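Local coordinates for eukaryotic translation initiation factor 2D (Homo sapiens, PDB 5W2F), which delivers tRNA to the P-site of the eukaryotic ribosome without GTP during translation initiation, and is represented here by its C-terminal SWIB/MDM2 and SUI1 regions, at residues T14-H22 / V33-K43. Residues are numbered along the deposited sequence; the frame is centred on the assembly and turned at random.
Sequences TLLFQESGH and VRTIVINYAKK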
loop_
_atom_site.group_PDB
_atom_site.type_symbol
_atom_site.label_atom_id
_atom_site.label_comp_id
_atom_site.label_asym_id
_atom_site.label_seq_id
_atom_site.Cartn_x
_atom_site.Cartn_y
_atom_site.Cartn_z
ATOM N N THR A 14 13.876 -11.362 -9.745
ATOM C CA THR A 14 13.974 -11.025 -11.165
ATOM C C THR A 14 14.013 -12.246 -12.083
ATOM O O THR A 14 13.385 -12.237 -13.137
ATOM C CB THR A 14 15.164 -10.086 -11.450
ATOM O OG1 THR A 14 16.355 -10.613 -10.872
ATOM C CG2 THR A 14 14.897 -8.744 -10.846
ATOM N N LEU A 15 14.702 -13.311 -11.669
ATOM C CA LEU A 15 14.779 -14.516 -12.506
ATOM C C LEU A 15 13.423 -15.202 -12.671
ATOM O O LEU A 15 13.145 -15.767 -13.731
ATOM C CB LEU A 15 15.832 -15.504 -11.992
ATOM C CG LEU A 15 17.277 -14.989 -11.979
ATOM C CD1 LEU A 15 18.235 -16.025 -11.396
ATOM C CD2 LEU A 15 17.700 -14.580 -13.383
ATOM N N LEU A 16 12.578 -15.136 -11.644
ATOM C CA LEU A 16 11.221 -15.696 -11.747
ATOM C C LEU A 16 10.411 -14.937 -12.791
ATOM O O LEU A 16 9.699 -15.544 -13.577
ATOM C CB LEU A 16 10.507 -15.667 -10.395
ATOM C CG LEU A 16 9.032 -16.069 -10.320
ATOM C CD1 LEU A 16 8.849 -17.483 -10.859
ATOM C CD2 LEU A 16 8.555 -15.978 -8.876
ATOM N N PHE A 17 10.530 -13.607 -12.795
ATOM C CA PHE A 17 9.706 -12.748 -13.647
ATOM C C PHE A 17 10.275 -12.466 -15.032
ATOM O O PHE A 17 9.583 -11.863 -15.866
ATOM C CB PHE A 17 9.383 -11.446 -12.894
ATOM C CG PHE A 17 8.368 -11.669 -11.821
ATOM C CD1 PHE A 17 7.015 -11.693 -12.135
ATOM C CD2 PHE A 17 8.759 -11.965 -10.527
ATOM C CE1 PHE A 17 6.081 -11.983 -11.173
ATOM C CE2 PHE A 17 7.820 -12.239 -9.554
ATOM C CZ PHE A 17 6.484 -12.254 -9.875
ATOM N N GLN A 18 11.508 -12.921 -15.263
ATOM C CA GLN A 18 12.269 -12.651 -16.489
ATOM C C GLN A 18 11.535 -13.087 -17.750
ATOM O O GLN A 18 11.453 -12.312 -18.708
ATOM C CB GLN A 18 13.641 -13.349 -16.413
ATOM C CG GLN A 18 14.618 -12.984 -17.510
ATOM C CD GLN A 18 16.055 -13.318 -17.150
ATOM O OE1 GLN A 18 16.936 -12.465 -17.220
ATOM N NE2 GLN A 18 16.298 -14.557 -16.765
ATOM N N GLU A 19 11.000 -14.312 -17.754
ATOM C CA GLU A 19 10.333 -14.857 -18.964
ATOM C C GLU A 19 9.059 -14.102 -19.315
ATOM O O GLU A 19 8.774 -13.889 -20.497
ATOM C CB GLU A 19 10.026 -16.355 -18.802
ATOM C CG GLU A 19 9.168 -17.002 -19.898
ATOM C CD GLU A 19 9.752 -16.873 -21.295
ATOM O OE1 GLU A 19 10.998 -16.818 -21.433
ATOM O OE2 GLU A 19 8.955 -16.842 -22.261
ATOM N N SER A 20 8.303 -13.701 -18.287
ATOM C CA SER A 20 7.065 -12.939 -18.472
ATOM C C SER A 20 7.302 -11.503 -18.945
ATOM O O SER A 20 6.350 -10.812 -19.280
ATOM C CB SER A 20 6.249 -12.910 -17.175
ATOM O OG SER A 20 6.871 -12.074 -16.220
ATOM N N GLY A 21 8.557 -11.051 -18.912
ATOM C CA GLY A 21 8.948 -9.743 -19.412
ATOM C C GLY A 21 8.798 -8.621 -18.400
ATOM O O GLY A 21 8.677 -7.482 -18.801
ATOM N N HIS A 22 8.838 -8.961 -17.097
ATOM C CA HIS A 22 8.598 -7.951 -16.054
ATOM C C HIS A 22 9.884 -7.823 -15.251
ATOM O O HIS A 22 10.375 -8.789 -14.689
ATOM C CB HIS A 22 7.454 -8.444 -15.156
ATOM C CG HIS A 22 6.124 -8.347 -15.822
ATOM N ND1 HIS A 22 5.422 -9.452 -16.253
ATOM C CD2 HIS A 22 5.400 -7.268 -16.201
ATOM C CE1 HIS A 22 4.304 -9.057 -16.838
ATOM N NE2 HIS A 22 4.266 -7.737 -16.819
ATOM N N VAL A 33 0.256 -11.766 -11.123
ATOM C CA VAL A 33 1.264 -12.597 -10.446
ATOM C C VAL A 33 0.872 -14.068 -10.514
ATOM O O VAL A 33 1.706 -14.941 -10.823
ATOM C CB VAL A 33 1.479 -12.174 -8.969
ATOM C CG1 VAL A 33 2.464 -13.123 -8.288
ATOM C CG2 VAL A 33 1.962 -10.730 -8.887
ATOM N N ARG A 34 -0.407 -14.341 -10.255
ATOM C CA ARG A 34 -0.911 -15.702 -10.271
ATOM C C ARG A 34 -0.722 -16.352 -11.639
ATOM O O ARG A 34 -0.197 -17.467 -11.743
ATOM C CB ARG A 34 -2.366 -15.747 -9.787
ATOM C CG ARG A 34 -2.497 -15.458 -8.289
ATOM C CD ARG A 34 -3.960 -15.351 -7.841
ATOM N NE ARG A 34 -4.092 -14.902 -6.447
ATOM C CZ ARG A 34 -3.899 -15.664 -5.365
ATOM N NH1 ARG A 34 -4.040 -15.133 -4.149
ATOM N NH2 ARG A 34 -3.570 -16.954 -5.475
ATOM N N THR A 35 -1.115 -15.648 -12.686
ATOM C CA THR A 35 -0.930 -16.145 -14.039
ATOM C C THR A 35 0.538 -16.417 -14.347
ATOM O O THR A 35 0.895 -17.461 -14.922
ATOM C CB THR A 35 -1.516 -15.143 -15.049
ATOM O OG1 THR A 35 -2.924 -15.049 -14.818
ATOM C CG2 THR A 35 -1.249 -15.551 -16.470
ATOM N N ILE A 36 1.390 -15.477 -13.968
ATOM C CA ILE A 36 2.817 -15.602 -14.256
ATOM C C ILE A 36 3.433 -16.815 -13.568
ATOM O O ILE A 36 4.213 -17.574 -14.167
ATOM C CB ILE A 36 3.563 -14.317 -13.867
ATOM C CG1 ILE A 36 3.198 -13.212 -14.848
ATOM C CG2 ILE A 36 5.072 -14.512 -13.824
ATOM C CD1 ILE A 36 3.478 -11.822 -14.322
ATOM N N VAL A 37 3.101 -16.988 -12.298
ATOM C CA VAL A 37 3.676 -18.080 -11.539
ATOM C C VAL A 37 3.159 -19.431 -12.028
ATOM O O VAL A 37 3.934 -20.401 -12.130
ATOM C CB VAL A 37 3.466 -17.872 -10.027
ATOM C CG1 VAL A 37 3.885 -19.091 -9.229
ATOM C CG2 VAL A 37 4.244 -16.648 -9.558
ATOM N N ILE A 38 1.864 -19.509 -12.328
ATOM C CA ILE A 38 1.299 -20.737 -12.881
ATOM C C ILE A 38 1.999 -21.071 -14.191
ATOM O O ILE A 38 2.390 -22.220 -14.412
ATOM C CB ILE A 38 -0.230 -20.656 -13.007
ATOM C CG1 ILE A 38 -0.857 -20.677 -11.599
ATOM C CG2 ILE A 38 -0.779 -21.814 -13.826
ATOM C CD1 ILE A 38 -2.317 -20.284 -11.553
ATOM N N ASN A 39 2.162 -20.070 -15.056
ATOM C CA ASN A 39 2.833 -20.294 -16.334
ATOM C C ASN A 39 4.289 -20.707 -16.168
ATOM O O ASN A 39 4.779 -21.572 -16.911
ATOM C CB ASN A 39 2.745 -19.069 -17.226
ATOM C CG ASN A 39 1.357 -18.846 -17.776
ATOM O OD1 ASN A 39 0.526 -19.746 -17.786
ATOM N ND2 ASN A 39 1.097 -17.631 -18.234
ATOM N N TYR A 40 4.969 -20.127 -15.179
ATOM C CA TYR A 40 6.354 -20.495 -14.911
ATOM C C TYR A 40 6.433 -21.989 -14.562
ATOM O O TYR A 40 7.269 -22.737 -15.104
ATOM C CB TYR A 40 6.954 -19.612 -13.799
ATOM C CG TYR A 40 8.396 -19.939 -13.520
ATOM C CD1 TYR A 40 8.757 -20.961 -12.628
ATOM C CD2 TYR A 40 9.410 -19.224 -14.139
ATOM C CE1 TYR A 40 10.090 -21.275 -12.398
ATOM C CE2 TYR A 40 10.739 -19.522 -13.913
ATOM C CZ TYR A 40 11.078 -20.551 -13.052
ATOM O OH TYR A 40 12.405 -20.830 -12.865
ATOM N N ALA A 41 5.553 -22.439 -13.676
ATOM C CA ALA A 41 5.569 -23.839 -13.277
ATOM C C ALA A 41 5.288 -24.773 -14.446
ATOM O O ALA A 41 5.951 -25.805 -14.603
ATOM C CB ALA A 41 4.576 -24.078 -12.156
ATOM N N LYS A 42 4.323 -24.404 -15.279
ATOM C CA LYS A 42 3.949 -25.241 -16.413
ATOM C C LYS A 42 5.069 -25.265 -17.467
ATOM O O LYS A 42 5.469 -26.350 -17.949
ATOM C CB LYS A 42 2.615 -24.772 -17.003
ATOM C CG LYS A 42 1.432 -25.074 -16.087
ATOM C CD LYS A 42 0.141 -24.360 -16.463
ATOM C CE LYS A 42 -0.501 -24.870 -17.715
ATOM N NZ LYS A 42 -1.769 -24.110 -17.940
ATOM N N LYS A 43 5.595 -24.083 -17.794
ATOM C CA LYS A 43 6.663 -23.954 -18.797
ATOM C C LYS A 43 7.927 -24.719 -18.412
ATOM O O LYS A 43 8.626 -25.248 -19.283
ATOM C CB LYS A 43 7.003 -22.463 -19.040
ATOM C CG LYS A 43 8.105 -22.206 -20.064
ATOM C CD LYS A 43 8.535 -20.747 -20.099
ATOM C CE LYS A 43 9.919 -20.599 -20.718
ATOM N NZ LYS A 43 9.996 -21.198 -22.079
#
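Within the SWIB/MDM2 region of eIF2D, the Schellman-capped end of the short helix starting at T14 packs on helix 30-43. No hydrogen bond crosses between the segments. L16 and Y40 form a CH-pi contact. CD1 of L16 lies over one face of the Y40 ring, 3.8 Å from its centroid and offset toward the rim. Chi1 of Y40 is -178°, with CG trans to the backbone N, which carries the ring out under this methyl. Y40 OH is hydrogen-bonded to D58, and helix 59-65 packs against both L16 and Y40. I36 fills the other end of the contact. Its CG2 lies 3.8 Å from F17 CE1, and its CG1 lies 3.8 Å from S20 CB. V33 CG1 sits at the edge of the F17 ring. L28 touches F17, H22, V33 and I36 and so adds to this apolar cluster. Nearer the C-terminal end of helix 30-43, the aliphatic part of E19 crosses that of K43, with E19 CG 3.8 Å from K43 CE. E19 OE2 and K43 NZ stay 4.5 Å apart, beyond a salt bridge. G21, with positive phi, is the C-prime residue of the Schellman motif, in which H22 N bonds to F17 O and G21 N to Q18 O. S20 OG also donates to F17 O, from the opposite face of the carbonyl plane to H22 N. S20 OG in turn accepts a hydrogen bond from H22 ND1 at 3.0 Å and lies close to the imidazole plane, while I36 CD1 touches that same ND1 at 3.6 Å.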